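Local coordinates for PDZ domain protein (Parabacteroides distasonis, PDB 4L8N) that is of unknown function but combines N-terminal and C-terminal PDZ domains with a DUF4136 domain and can bind magnesium, at residues A[185-191]-A[245-251]; A[308-312]-A[325-331]; A[76-81]-A[92-97]. All coordinates share one frame; numbering follows the deposited sequence.

Contact 1: residues A[185-191]-A[245-251]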
ATOM      1  N   ASP A 185     -20.205 -17.453  15.641  1.00 62.17           N
ATOM      2  CA  ASP A 185     -20.222 -17.672  14.191  1.00 60.24           C
ATOM      3  C   ASP A 185     -18.916 -17.159  13.609  1.00 59.70           C
ATOM      4  O   ASP A 185     -18.397 -17.718  12.647  1.00 56.95           O
ATOM      5  CB  ASP A 185     -21.413 -16.941  13.539  1.00 61.71           C
ATOM      6  CG  ASP A 185     -22.798 -17.510  13.807  1.00 70.54           C
ATOM      7  OD1 ASP A 185     -22.910 -18.753  14.037  1.00 75.09           O
ATOM      8  OD2 ASP A 185     -23.776 -16.750  13.695  1.00 64.71           O
ATOM      9  N   LEU A 186     -18.378 -16.096  14.238  1.00 56.30           N
ATOM     10  CA  LEU A 186     -17.145 -15.398  13.865  1.00 54.92           C
ATOM     11  C   LEU A 186     -16.193 -15.186  15.009  1.00 59.69           C
ATOM     12  O   LEU A 186     -16.608 -14.841  16.110  1.00 59.10           O
ATOM     13  CB  LEU A 186     -17.478 -13.986  13.317  1.00 53.53           C
ATOM     14  CG  LEU A 186     -18.498 -13.888  12.216  1.00 57.68           C
ATOM     15  CD1 LEU A 186     -19.001 -12.474  12.085  1.00 57.43           C
ATOM     16  CD2 LEU A 186     -17.928 -14.421  10.924  1.00 57.43           C
ATOM     17  N   LEU A 187     -14.909 -15.239  14.702  1.00 58.74           N
ATOM     18  CA  LEU A 187     -13.858 -14.887  15.634  1.00 60.05           C
ATOM     19  C   LEU A 187     -13.181 -13.591  15.142  1.00 61.38           C
ATOM     20  O   LEU A 187     -12.822 -13.506  13.959  1.00 59.87           O
ATOM     21  CB  LEU A 187     -12.863 -16.037  15.743  1.00 62.15           C
ATOM     22  CG  LEU A 187     -11.823 -15.931  16.866  1.00 69.98           C
ATOM     23  CD1 LEU A 187     -12.443 -16.305  18.223  1.00 71.98           C
ATOM     24  CD2 LEU A 187     -10.613 -16.831  16.554  1.00 74.84           C
ATOM     25  N   ILE A 188     -13.048 -12.573  16.021  1.00 57.50           N
ATOM     26  CA  ILE A 188     -12.366 -11.332  15.632  1.00 56.44           C
ATOM     27  C   ILE A 188     -10.919 -11.392  16.138  1.00 60.72           C
ATOM     28  O   ILE A 188     -10.671 -11.753  17.288  1.00 60.86           O
ATOM     29  CB  ILE A 188     -13.122 -10.019  16.039  1.00 58.81           C
ATOM     30  CG1 ILE A 188     -14.307  -9.740  15.080  1.00 58.57           C
ATOM     31  CG2 ILE A 188     -12.198  -8.803  15.964  1.00 58.51           C
ATOM     32  CD1 ILE A 188     -15.491 -10.456  15.322  1.00 65.99           C
ATOM     33  N   GLN A 189      -9.974 -11.083  15.248  1.00 58.07           N
ATOM     34  CA  GLN A 189      -8.539 -11.070  15.529  1.00 58.90           C
ATOM     35  C   GLN A 189      -7.923  -9.742  15.098  1.00 63.38           C
ATOM     36  O   GLN A 189      -8.210  -9.238  14.015  1.00 60.35           O
ATOM     37  CB  GLN A 189      -7.843 -12.241  14.811  1.00 60.51           C
ATOM     38  CG  GLN A 189      -6.486 -12.648  15.403  1.00 84.15           C
ATOM     39  CD  GLN A 189      -6.109 -14.096  15.088  1.00101.98           C
ATOM     40  OE1 GLN A 189      -5.731 -14.449  13.952  1.00 86.42           O
ATOM     41  NE2 GLN A 189      -6.200 -14.972  16.097  1.00 94.05           N
ATOM     42  N   THR A 190      -7.093  -9.158  15.956  1.00 64.15           N
ATOM     43  CA  THR A 190      -6.431  -7.907  15.592  1.00 63.64           C
ATOM     44  C   THR A 190      -4.949  -8.086  15.605  1.00 67.44           C
ATOM     45  O   THR A 190      -4.390  -8.849  16.400  1.00 68.31           O
ATOM     46  CB  THR A 190      -6.849  -6.703  16.435  1.00 71.26           C
ATOM     47  OG1 THR A 190      -6.730  -6.993  17.826  1.00 74.99           O
ATOM     48  CG2 THR A 190      -8.231  -6.248  16.108  1.00 72.38           C
ATOM     49  N   PHE A 191      -4.328  -7.402  14.672  1.00 61.73           N
ATOM     50  CA  PHE A 191      -2.897  -7.323  14.550  1.00 61.47           C
ATOM     51  C   PHE A 191      -2.520  -5.829  14.484  1.00 66.08           C
ATOM     52  O   PHE A 191      -3.298  -4.990  14.023  1.00 63.20           O
ATOM     53  CB  PHE A 191      -2.377  -8.152  13.364  1.00 61.41           C
ATOM     54  CG  PHE A 191      -3.001  -7.856  12.021  1.00 60.29           C
ATOM     55  CD1 PHE A 191      -4.290  -8.292  11.720  1.00 61.83           C
ATOM     56  CD2 PHE A 191      -2.280  -7.196  11.036  1.00 58.89           C
ATOM     57  CE1 PHE A 191      -4.844  -8.060  10.459  1.00 61.17           C
ATOM     58  CE2 PHE A 191      -2.827  -6.984   9.778  1.00 60.17           C
ATOM     59  CZ  PHE A 191      -4.103  -7.421   9.493  1.00 58.36           C
ATOM     60  N   GLY A 245      -4.772  -3.726  12.016  1.00 53.22           N
ATOM     61  CA  GLY A 245      -5.683  -4.572  11.262  1.00 52.23           C
ATOM     62  C   GLY A 245      -6.754  -5.271  12.069  1.00 55.11           C
ATOM     63  O   GLY A 245      -6.578  -5.540  13.264  1.00 54.57           O
ATOM     64  N   ILE A 246      -7.892  -5.540  11.400  1.00 50.99           N
ATOM     65  CA  ILE A 246      -9.031  -6.297  11.927  1.00 49.93           C
ATOM     66  C   ILE A 246      -9.202  -7.512  10.991  1.00 57.44           C
ATOM     67  O   ILE A 246      -9.230  -7.353   9.762  1.00 56.78           O
ATOM     68  CB  ILE A 246     -10.341  -5.450  12.085  1.00 51.44           C
ATOM     69  CG1 ILE A 246     -10.120  -4.173  12.931  1.00 51.29           C
ATOM     70  CG2 ILE A 246     -11.503  -6.283  12.648  1.00 50.43           C
ATOM     71  CD1 ILE A 246     -11.271  -3.098  12.828  1.00 51.79           C
ATOM     72  N   ARG A 247      -9.288  -8.715  11.593  1.00 56.15           N
ATOM     73  CA  ARG A 247      -9.475  -9.977  10.883  0.50 56.13           C
ATOM     74  C   ARG A 247     -10.775 -10.604  11.356  1.00 59.51           C
ATOM     75  O   ARG A 247     -10.948 -10.794  12.564  1.00 60.35           O
ATOM     76  CB  ARG A 247      -8.275 -10.915  11.126  0.50 58.38           C
ATOM     77  CG  ARG A 247      -7.987 -11.889   9.984  0.50 69.09           C
ATOM     78  CD  ARG A 247      -6.727 -12.716  10.233  0.50 79.23           C
ATOM     79  NE  ARG A 247      -5.616 -12.340   9.350  0.50 83.30           N
ATOM     80  CZ  ARG A 247      -4.473 -11.800   9.764  0.50 95.97           C
ATOM     81  NH1 ARG A 247      -4.259 -11.589  11.058  0.50 88.89           N
ATOM     82  NH2 ARG A 247      -3.530 -11.476   8.887  0.50 71.75           N
ATOM     83  N   ILE A 248     -11.731 -10.881  10.412  1.00 53.76           N
ATOM     84  CA  ILE A 248     -13.030 -11.510  10.769  1.00 52.94           C
ATOM     85  C   ILE A 248     -13.001 -12.969  10.253  1.00 55.76           C
ATOM     86  O   ILE A 248     -13.127 -13.208   9.044  1.00 54.40           O
ATOM     87  CB  ILE A 248     -14.298 -10.717  10.294  1.00 54.95           C
ATOM     88  CG1 ILE A 248     -14.360  -9.297  10.912  1.00 53.57           C
ATOM     89  CG2 ILE A 248     -15.597 -11.536  10.547  1.00 54.25           C
ATOM     90  CD1 ILE A 248     -15.567  -8.412  10.472  1.00 52.98           C
ATOM     91  N   ILE A 249     -12.784 -13.933  11.173  1.00 53.23           N
ATOM     92  CA  ILE A 249     -12.605 -15.346  10.815  1.00 53.32           C
ATOM     93  C   ILE A 249     -13.880 -16.173  11.034  1.00 58.36           C
ATOM     94  O   ILE A 249     -14.398 -16.246  12.149  1.00 60.69           O
ATOM     95  CB  ILE A 249     -11.391 -15.975  11.590  1.00 56.43           C
ATOM     96  CG1 ILE A 249     -10.094 -15.154  11.425  1.00 55.53           C
ATOM     97  CG2 ILE A 249     -11.154 -17.432  11.183  1.00 57.12           C
ATOM     98  CD1 ILE A 249      -9.470 -14.832  12.719  1.00 62.14           C
ATOM     99  N   ASP A 250     -14.318 -16.858   9.969  1.00 53.22           N
ATOM    100  CA  ASP A 250     -15.452 -17.784   9.932  1.00 53.39           C
ATOM    101  C   ASP A 250     -15.203 -18.975  10.849  1.00 59.99           C
ATOM    102  O   ASP A 250     -14.127 -19.577  10.789  1.00 61.15           O
ATOM    103  CB  ASP A 250     -15.638 -18.270   8.486  1.00 54.59           C
ATOM    104  CG  ASP A 250     -16.746 -19.271   8.199  1.00 61.96           C
ATOM    105  OD1 ASP A 250     -17.552 -19.555   9.116  1.00 62.91           O
ATOM    106  OD2 ASP A 250     -16.816 -19.763   7.043  1.00 62.83           O
ATOM    107  N   GLN A 251     -16.212 -19.346  11.656  1.00 56.75           N
ATOM    108  CA  GLN A 251     -16.145 -20.495  12.553  1.00 57.73           C
ATOM    109  C   GLN A 251     -17.172 -21.552  12.187  1.00 68.41           C
ATOM    110  O   GLN A 251     -17.089 -22.669  12.702  1.00 70.94           O
ATOM    111  CB  GLN A 251     -16.375 -20.085  14.019  1.00 58.63           C
ATOM    112  CG  GLN A 251     -15.452 -19.021  14.595  1.00 53.64           C
ATOM    113  CD  GLN A 251     -14.008 -19.407  14.588  1.00 73.05           C
ATOM    114  OE1 GLN A 251     -13.259 -19.053  13.683  1.00 72.47           O
ATOM    115  NE2 GLN A 251     -13.590 -20.130  15.605  1.00 71.31           N
TER

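Contact 2: residues A[308-312]-A[325-331]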
ATOM      1  N   ASN A 308     -31.058  27.330  12.335  1.00 52.35           N
ATOM      2  CA  ASN A 308     -32.304  27.640  13.054  1.00 51.63           C
ATOM      3  C   ASN A 308     -33.450  27.242  12.141  1.00 57.40           C
ATOM      4  O   ASN A 308     -33.555  27.758  11.014  1.00 57.40           O
ATOM      5  CB  ASN A 308     -32.411  29.128  13.438  1.00 45.66           C
ATOM      6  CG  ASN A 308     -31.804  29.545  14.755  1.00 59.20           C
ATOM      7  OD1 ASN A 308     -31.570  28.759  15.684  1.00 46.37           O
ATOM      8  ND2 ASN A 308     -31.596  30.831  14.878  1.00 53.69           N
ATOM      9  N   TYR A 309     -34.269  26.284  12.608  1.00 54.77           N
ATOM     10  CA  TYR A 309     -35.409  25.756  11.890  1.00 55.71           C
ATOM     11  C   TYR A 309     -36.734  26.327  12.415  1.00 61.95           C
ATOM     12  O   TYR A 309     -37.010  26.253  13.618  1.00 62.41           O
ATOM     13  CB  TYR A 309     -35.403  24.232  12.010  1.00 56.43           C
ATOM     14  CG  TYR A 309     -36.645  23.559  11.465  1.00 58.15           C
ATOM     15  CD1 TYR A 309     -36.834  23.406  10.096  1.00 61.08           C
ATOM     16  CD2 TYR A 309     -37.622  23.055  12.321  1.00 58.10           C
ATOM     17  CE1 TYR A 309     -37.970  22.784   9.588  1.00 61.91           C
ATOM     18  CE2 TYR A 309     -38.751  22.413  11.826  1.00 59.85           C
ATOM     19  CZ  TYR A 309     -38.924  22.285  10.456  1.00 66.17           C
ATOM     20  OH  TYR A 309     -40.025  21.642   9.949  1.00 65.53           O
ATOM     21  N   THR A 310     -37.565  26.853  11.494  1.00 59.30           N
ATOM     22  CA  THR A 310     -38.908  27.376  11.769  1.00 59.73           C
ATOM     23  C   THR A 310     -39.958  26.519  11.012  1.00 67.64           C
ATOM     24  O   THR A 310     -41.076  26.356  11.484  1.00 70.70           O
ATOM     25  CB  THR A 310     -39.043  28.858  11.403  1.00 60.92           C
ATOM     26  OG1 THR A 310     -39.091  28.984   9.983  1.00 65.97           O
ATOM     27  CG2 THR A 310     -37.951  29.743  12.005  1.00 53.96           C
ATOM     28  N   GLY A 311     -39.589  25.994   9.851  1.00 62.59           N
ATOM     29  CA  GLY A 311     -40.472  25.166   9.040  1.00 62.24           C
ATOM     30  C   GLY A 311     -41.030  25.862   7.821  1.00 65.05           C
ATOM     31  O   GLY A 311     -41.824  25.266   7.102  1.00 64.99           O
ATOM     32  N   ILE A 312     -40.629  27.129   7.582  1.00 61.97           N
ATOM     33  CA  ILE A 312     -41.103  27.941   6.454  1.00 62.77           C
ATOM     34  C   ILE A 312     -40.315  27.586   5.188  1.00 66.30           C
ATOM     35  O   ILE A 312     -39.084  27.458   5.220  1.00 63.98           O
ATOM     36  CB  ILE A 312     -41.021  29.485   6.755  1.00 65.86           C
ATOM     37  CG1 ILE A 312     -41.871  29.895   7.973  1.00 66.66           C
ATOM     38  CG2 ILE A 312     -41.398  30.350   5.534  1.00 66.82           C
ATOM     39  CD1 ILE A 312     -41.357  31.174   8.727  1.00 70.97           C
ATOM     40  N   VAL A 325     -45.607  25.499   5.197  1.00 81.88           N
ATOM     41  CA  VAL A 325     -45.231  25.499   6.617  1.00 79.64           C
ATOM     42  C   VAL A 325     -45.322  24.056   7.091  1.00 84.16           C
ATOM     43  O   VAL A 325     -46.415  23.506   7.096  1.00 86.54           O
ATOM     44  CB  VAL A 325     -46.097  26.456   7.496  1.00 83.05           C
ATOM     45  CG1 VAL A 325     -45.610  26.454   8.936  1.00 81.56           C
ATOM     46  CG2 VAL A 325     -46.106  27.878   6.958  1.00 82.71           C
ATOM     47  N   ASP A 326     -44.188  23.436   7.464  1.00 79.53           N
ATOM     48  CA  ASP A 326     -44.105  22.043   7.937  1.00 78.88           C
ATOM     49  C   ASP A 326     -45.046  21.792   9.125  1.00 85.16           C
ATOM     50  O   ASP A 326     -45.162  22.635  10.013  1.00 83.61           O
ATOM     51  CB  ASP A 326     -42.661  21.660   8.289  1.00 78.00           C
ATOM     52  CG  ASP A 326     -41.695  21.759   7.121  1.00 81.15           C
ATOM     53  OD1 ASP A 326     -42.153  22.072   5.995  1.00 81.52           O
ATOM     54  OD2 ASP A 326     -40.478  21.548   7.336  1.00 80.48           O
ATOM     55  N   ARG A 327     -45.739  20.637   9.098  1.00 85.13           N
ATOM     56  CA  ARG A 327     -46.805  20.247  10.028  1.00 86.91           C
ATOM     57  C   ARG A 327     -46.488  20.465  11.527  1.00 89.66           C
ATOM     58  O   ARG A 327     -47.321  21.049  12.221  1.00 91.64           O
ATOM     59  CB  ARG A 327     -47.253  18.790   9.795  1.00 87.77           C
ATOM     60  N   ASN A 328     -45.338  20.000  12.028  1.00 82.53           N
ATOM     61  CA  ASN A 328     -45.059  20.098  13.466  1.00 80.80           C
ATOM     62  C   ASN A 328     -43.842  20.945  13.712  1.00 82.02           C
ATOM     63  O   ASN A 328     -42.857  20.493  14.306  1.00 82.59           O
ATOM     64  CB  ASN A 328     -44.889  18.690  14.037  1.00 80.01           C
ATOM     65  CG  ASN A 328     -46.133  17.871  13.823  1.00 93.00           C
ATOM     66  OD1 ASN A 328     -47.201  18.149  14.392  1.00 86.13           O
ATOM     67  ND2 ASN A 328     -46.056  16.943  12.887  1.00 79.84           N
ATOM     68  N   SER A 329     -43.911  22.184  13.225  1.00 74.92           N
ATOM     69  CA  SER A 329     -42.797  23.103  13.224  1.00 71.65           C
ATOM     70  C   SER A 329     -43.041  24.314  14.085  1.00 74.82           C
ATOM     71  O   SER A 329     -44.200  24.669  14.279  1.00 75.89           O
ATOM     72  CB  SER A 329     -42.536  23.554  11.793  1.00 72.76           C
ATOM     73  OG  SER A 329     -43.604  24.341  11.294  1.00 73.80           O
ATOM     74  N   PRO A 330     -41.968  25.030  14.519  1.00 68.90           N
ATOM     75  CA  PRO A 330     -42.177  26.257  15.298  1.00 68.31           C
ATOM     76  C   PRO A 330     -43.047  27.291  14.570  1.00 73.29           C
ATOM     77  O   PRO A 330     -43.867  27.926  15.237  1.00 74.97           O
ATOM     78  CB  PRO A 330     -40.743  26.778  15.527  1.00 68.25           C
ATOM     79  CG  PRO A 330     -39.877  25.601  15.404  1.00 71.03           C
ATOM     80  CD  PRO A 330     -40.525  24.735  14.368  1.00 67.81           C
ATOM     81  N   ALA A 331     -42.921  27.429  13.216  1.00 68.96           N
ATOM     82  CA  ALA A 331     -43.707  28.404  12.436  1.00 69.59           C
ATOM     83  C   ALA A 331     -45.168  28.022  12.380  1.00 78.27           C
ATOM     84  O   ALA A 331     -46.015  28.919  12.388  1.00 79.99           O
ATOM     85  CB  ALA A 331     -43.160  28.568  11.031  1.00 69.71           C
TER
HETATM   86  O   HOH W   1     -42.421  24.345   4.703  1.00 68.85           O

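Contact 3: residues A[76-81]-A[92-97]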
ATOM      1  N   ARG A  76     -49.089   5.751  -5.747  1.00124.39           N
ATOM      2  CA  ARG A  76     -48.777   5.392  -4.361  1.00121.79           C
ATOM      3  C   ARG A  76     -48.013   6.534  -3.687  1.00123.24           C
ATOM      4  O   ARG A  76     -47.366   7.330  -4.377  1.00123.20           O
ATOM      5  CB  ARG A  76     -47.956   4.083  -4.329  1.00119.53           C
ATOM      6  CG  ARG A  76     -48.038   3.330  -3.010  1.00125.91           C
ATOM      7  CD  ARG A  76     -47.444   1.935  -3.069  1.00133.42           C
ATOM      8  NE  ARG A  76     -47.354   1.351  -1.728  1.00142.22           N
ATOM      9  CZ  ARG A  76     -48.306   0.621  -1.148  1.00159.89           C
ATOM     10  NH1 ARG A  76     -49.431   0.344  -1.799  1.00151.54           N
ATOM     11  NH2 ARG A  76     -48.137   0.155   0.082  1.00144.01           N
ATOM     12  N   ASN A  77     -48.096   6.624  -2.344  1.00117.28           N
ATOM     13  CA  ASN A  77     -47.363   7.636  -1.574  1.00113.49           C
ATOM     14  C   ASN A  77     -46.443   6.999  -0.517  1.00113.20           C
ATOM     15  O   ASN A  77     -45.369   7.544  -0.236  1.00110.08           O
ATOM     16  CB  ASN A  77     -48.305   8.635  -0.925  1.00111.26           C
ATOM     17  CG  ASN A  77     -48.153  10.025  -1.488  1.00121.01           C
ATOM     18  OD1 ASN A  77     -47.626  10.230  -2.593  1.00113.84           O
ATOM     19  ND2 ASN A  77     -48.616  11.012  -0.744  1.00107.38           N
ATOM     20  N   ASP A  78     -46.876   5.860   0.065  1.00108.32           N
ATOM     21  CA  ASP A  78     -46.128   5.119   1.075  1.00105.20           C
ATOM     22  C   ASP A  78     -45.589   3.848   0.440  1.00103.69           C
ATOM     23  O   ASP A  78     -46.377   3.062  -0.088  1.00106.46           O
ATOM     24  CB  ASP A  78     -47.022   4.820   2.302  1.00108.73           C
ATOM     25  CG  ASP A  78     -47.175   5.970   3.304  1.00127.01           C
ATOM     26  OD1 ASP A  78     -46.804   7.127   2.960  1.00127.30           O
ATOM     27  OD2 ASP A  78     -47.690   5.724   4.421  1.00135.96           O
ATOM     28  N   VAL A  79     -44.248   3.669   0.440  1.00 92.25           N
ATOM     29  CA  VAL A  79     -43.583   2.504  -0.161  1.00 89.44           C
ATOM     30  C   VAL A  79     -43.280   1.467   0.915  1.00 89.35           C
ATOM     31  O   VAL A  79     -42.551   1.758   1.872  1.00 87.37           O
ATOM     32  CB  VAL A  79     -42.301   2.851  -0.973  1.00 90.62           C
ATOM     33  CG1 VAL A  79     -41.964   1.743  -1.967  1.00 90.58           C
ATOM     34  CG2 VAL A  79     -42.448   4.178  -1.703  1.00 90.72           C
ATOM     35  N   LEU A  80     -43.849   0.261   0.754  1.00 84.88           N
ATOM     36  CA  LEU A  80     -43.618  -0.871   1.644  1.00 83.63           C
ATOM     37  C   LEU A  80     -42.344  -1.601   1.186  1.00 86.50           C
ATOM     38  O   LEU A  80     -42.243  -2.045   0.033  1.00 87.32           O
ATOM     39  CB  LEU A  80     -44.823  -1.833   1.706  1.00 85.60           C
ATOM     40  CG  LEU A  80     -44.696  -2.995   2.707  1.00 88.87           C
ATOM     41  CD1 LEU A  80     -44.525  -2.494   4.150  1.00 86.99           C
ATOM     42  CD2 LEU A  80     -45.872  -3.929   2.608  1.00 91.92           C
ATOM     43  N   LEU A  81     -41.367  -1.704   2.095  1.00 79.13           N
ATOM     44  CA  LEU A  81     -40.085  -2.315   1.794  1.00 75.66           C
ATOM     45  C   LEU A  81     -39.841  -3.571   2.605  1.00 76.71           C
ATOM     46  O   LEU A  81     -40.172  -3.637   3.787  1.00 76.30           O
ATOM     47  CB  LEU A  81     -38.986  -1.282   2.089  1.00 72.94           C
ATOM     48  CG  LEU A  81     -38.277  -0.598   0.911  1.00 76.40           C
ATOM     49  CD1 LEU A  81     -39.239  -0.097  -0.154  1.00 77.96           C
ATOM     50  CD2 LEU A  81     -37.411   0.544   1.406  1.00 75.53           C
ATOM     51  N   GLN A  92     -40.482  -5.956   7.475  1.00 78.30           N
ATOM     52  CA  GLN A  92     -41.376  -5.101   6.699  1.00 78.11           C
ATOM     53  C   GLN A  92     -41.226  -3.664   7.175  1.00 79.06           C
ATOM     54  O   GLN A  92     -41.278  -3.414   8.377  1.00 78.30           O
ATOM     55  CB  GLN A  92     -42.835  -5.569   6.788  1.00 81.76           C
ATOM     56  CG  GLN A  92     -43.114  -6.904   6.083  1.00 86.76           C
ATOM     57  CD  GLN A  92     -42.831  -6.875   4.596  1.00 96.54           C
ATOM     58  OE1 GLN A  92     -41.756  -7.296   4.144  1.00 90.17           O
ATOM     59  NE2 GLN A  92     -43.796  -6.408   3.804  1.00 80.20           N
ATOM     60  N   VAL A  93     -40.959  -2.731   6.253  1.00 74.35           N
ATOM     61  CA  VAL A  93     -40.802  -1.322   6.619  1.00 73.51           C
ATOM     62  C   VAL A  93     -41.652  -0.448   5.679  1.00 80.80           C
ATOM     63  O   VAL A  93     -41.409  -0.457   4.466  1.00 82.15           O
ATOM     64  CB  VAL A  93     -39.322  -0.827   6.644  1.00 74.63           C
ATOM     65  CG1 VAL A  93     -39.246   0.621   7.118  1.00 73.91           C
ATOM     66  CG2 VAL A  93     -38.416  -1.713   7.500  1.00 72.92           C
ATOM     67  N   LEU A  94     -42.626   0.311   6.231  1.00 76.58           N
ATOM     68  CA  LEU A  94     -43.395   1.232   5.412  1.00 77.29           C
ATOM     69  C   LEU A  94     -42.720   2.612   5.436  1.00 80.23           C
ATOM     70  O   LEU A  94     -42.689   3.283   6.484  1.00 79.04           O
ATOM     71  CB  LEU A  94     -44.856   1.332   5.862  1.00 79.83           C
ATOM     72  CG  LEU A  94     -45.748   2.203   4.969  1.00 86.33           C
ATOM     73  CD1 LEU A  94     -46.147   1.464   3.694  1.00 88.47           C
ATOM     74  CD2 LEU A  94     -46.976   2.645   5.709  1.00 91.59           C
ATOM     75  N   VAL A  95     -42.198   3.043   4.276  1.00 75.14           N
ATOM     76  CA  VAL A  95     -41.507   4.322   4.199  1.00 72.56           C
ATOM     77  C   VAL A  95     -42.425   5.375   3.565  1.00 79.57           C
ATOM     78  O   VAL A  95     -42.826   5.251   2.410  1.00 79.55           O
ATOM     79  CB  VAL A  95     -40.134   4.192   3.474  1.00 73.34           C
ATOM     80  CG1 VAL A  95     -39.469   5.548   3.256  1.00 71.80           C
ATOM     81  CG2 VAL A  95     -39.210   3.273   4.246  1.00 71.43           C
ATOM     82  N   LYS A  96     -42.719   6.436   4.336  1.00 78.46           N
ATOM     83  CA  LYS A  96     -43.511   7.570   3.875  1.00 80.16           C
ATOM     84  C   LYS A  96     -42.605   8.442   2.998  1.00 85.03           C
ATOM     85  O   LYS A  96     -41.382   8.447   3.192  1.00 84.68           O
ATOM     86  CB  LYS A  96     -44.137   8.346   5.060  1.00 83.23           C
ATOM     87  CG  LYS A  96     -45.043   7.462   5.941  1.00102.67           C
ATOM     88  CD  LYS A  96     -46.022   8.217   6.846  1.00113.91           C
ATOM     89  CE  LYS A  96     -47.058   7.255   7.409  1.00127.60           C
ATOM     90  NZ  LYS A  96     -48.172   7.948   8.115  1.00133.92           N
ATOM     91  N   LYS A  97     -43.179   9.111   1.991  1.00 82.82           N
ATOM     92  CA  LYS A  97     -42.401   9.945   1.075  1.00 82.34           C
ATOM     93  C   LYS A  97     -42.219  11.341   1.633  1.00 85.17           C
ATOM     94  O   LYS A  97     -43.016  11.802   2.463  1.00 85.27           O
ATOM     95  CB  LYS A  97     -43.060  10.019  -0.312  1.00 87.86           C
ATOM     96  CG  LYS A  97     -42.182   9.494  -1.445  1.00105.54           C
ATOM     97  CD  LYS A  97     -42.868   9.614  -2.808  1.00117.01           C
ATOM     98  CE  LYS A  97     -43.728   8.435  -3.201  1.00122.73           C
ATOM     99  NZ  LYS A  97     -44.408   8.673  -4.500  1.00128.23           N
TER

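Contact 1: residues A[185-191]-A[245-251]
Phe191 lays its ring across the neighbouring strand, where one face rests on Gly245 and the other, in one modelled conformer, takes the guanidinium of Arg247. The ring gets there because its CG sits between the backbone N and the carbonyl carbon (chi1 54°), which leans it over the partner chain; Gly245 CA then stands 3.8 Å from the ring centroid, over the face. A CB on Gly245 would run into Phe191 CZ, so the aromatic fills the place of the missing side chain, the arrangement known as aromatic rescue of glycine in antiparallel sheets. Arg247 has CG anti to its N (chi1 -151°) and bends at chi3, which brings NH1 to 3.4 Å from Phe191 CD1. The two flat groups lie 23° from parallel, an off-centre cation-pi stack. Arg247 is modelled in two conformers, so the stack describes one of them and should be held with caution; in that one NE also forms a salt bridge with Glu261.

These strands are neighbours in the DUF4136 part of the long mixed sheet, between strands 147-150 and 258-268. Their backbones exchange paired hydrogen bonds at Leu187 with Ile249, Gln189 with Arg247 and Phe191 with Gly245; Leu187 N to Ile249 O, at 2.8 Å, is nearly straight.

On the face with Phe191, Ile249 swings CD1 across to Gln189 CB at 3.7 Å. The glutamine amide reaches beyond the pair, to Ser151 through NE2 and to Ser137 of the second subunit through OE1. The other face is greasier and largely buried. Ile248 sets its CG2 branch against Leu186 CD2 at 3.7 Å, the two side chains crossing at a slant, whereas Ile248 and Ile188 run alongside each other with their CG1 atoms 4.2 Å apart. Helix 158-175 packs over Ile188 and Thr190 on this face.

Contact 2: residues A[308-312]-A[325-331]
In the C-terminal PDZ-like unit, the Ser-Pro-Ala start of helix 330-333 packs against residues 309-312, a Tyr-Thr-Gly-Ile run whose glycine and isoleucine are consistent with the carboxylate-binding loop of PDZ domains. Thr310 O receives Ala331 N at 2.7 Å, in the carbonyl plane and on a lone pair. Ala331 CB packs against the same loop and meets Ile312 CG1 at 3.6 Å.

Ser329 is the N-cap. Its OG lies between the backbone N and the carbonyl carbon (chi1 67°), where it gives its proton to Asp326 O at 2.6 Å and accepts Tyr332 N from the helix. Its CB is pressed close to Gly311, where a side chain would strike it; the glycine's backbone angles (phi 105°) also call for a residue without one. Gly311 O takes Asp326 N at 3.0 Å and, through a water that donates to both, is linked to Asp326 OD1.

With chi1 at 172°, the CB-CG bond of Tyr309 runs opposite the backbone N and carries the ring along the loop until OH donates to Asp326 OD2 at 2.7 Å. The carboxylate oxygen lies at the ring edge and is approached on its anti side. Pro330 crosses the ring at about a right angle, its CD 3.9 Å from Tyr309 CE2. Arg449 makes a cation-pi contact with the same ring, and Glu107 grips the loop through Thr310 OG1 and Gly311 N.

Chemically, the first helical turn has its N-H groups met at Ala331 and Tyr332, while Pro330 has none to offer. Asp326, accepting a hydrogen bond from the phenol on OD2 and one from the water on OD1, is likely to be ionised.

Contact 3: residues A[76-81]-A[92-97]
Val79 and Val95 bond to each other twice through their backbones, Val95 N to Val79 O at 2.7 Å, and Leu81 with Val93 repeats the exchange, Leu81 N meeting Val93 O also at 2.7 Å. This is the antiparallel hairpin of strands 78-84 and 91-101 in the N-terminal PDZ domain. Past the regular pairs of the hairpin, the Lys97 chain turns about CG-CD (chi3 -88°) and passes along Asn77 O, so that Lys97 NZ reaches Arg76 O at 3.3 Å and also bonds Pro73 O. An alanine here has no ammonium to share, and Arg76 O and Pro73 O would probably be left without this donor, with the loop before strand 78-84 less firmly tied to the hairpin.

Asp78 and Lys96 point the same way, side by side. Lys96 CE is 3.4 Å from Asp78 OD2, but Lys96 NZ stays 4.3 Å from that oxygen, an attraction at longer range than a salt bridge. Leu94 crosses Asp78 at about a right angle, with Leu94 CD1 3.7 Å from Asp78 CB.

Val79, Leu81, Val93 and Val95 turn to the buried face. Ala40 and Ala43 of helix 39-43 pack there on the valines of strand 91-101, and Ile51 and Ile54 on Leu81 and Val79. At the far end of the pair, Gln92, its OE1 bonded to Thr82 OG1, crosses Leu80 at about a right angle, Gln92 NE2 3.4 Å from Leu80 CD2.

Along the chain the order is contact 3, contact 1, contact 2, each closing before the next opens. Contact 3 belongs to the six-stranded antiparallel sheet of the N-terminal PDZ domain. Contact 1 joins two strands in the DUF4136 part of the long mixed sheet, and contact 2 reaches that same sheet through strand 298-309, yet their centres lie 48 Å apart on opposite sides of the chain's centre. Contacts 2 and 3 are closer, about 10 Å between nearest atoms, without touching; contacts 1 and 3 are about 21 Å apart by the same measure. The two PDZ regions therefore sit near each other, while the DUF4136 part extends away along the shared sheet.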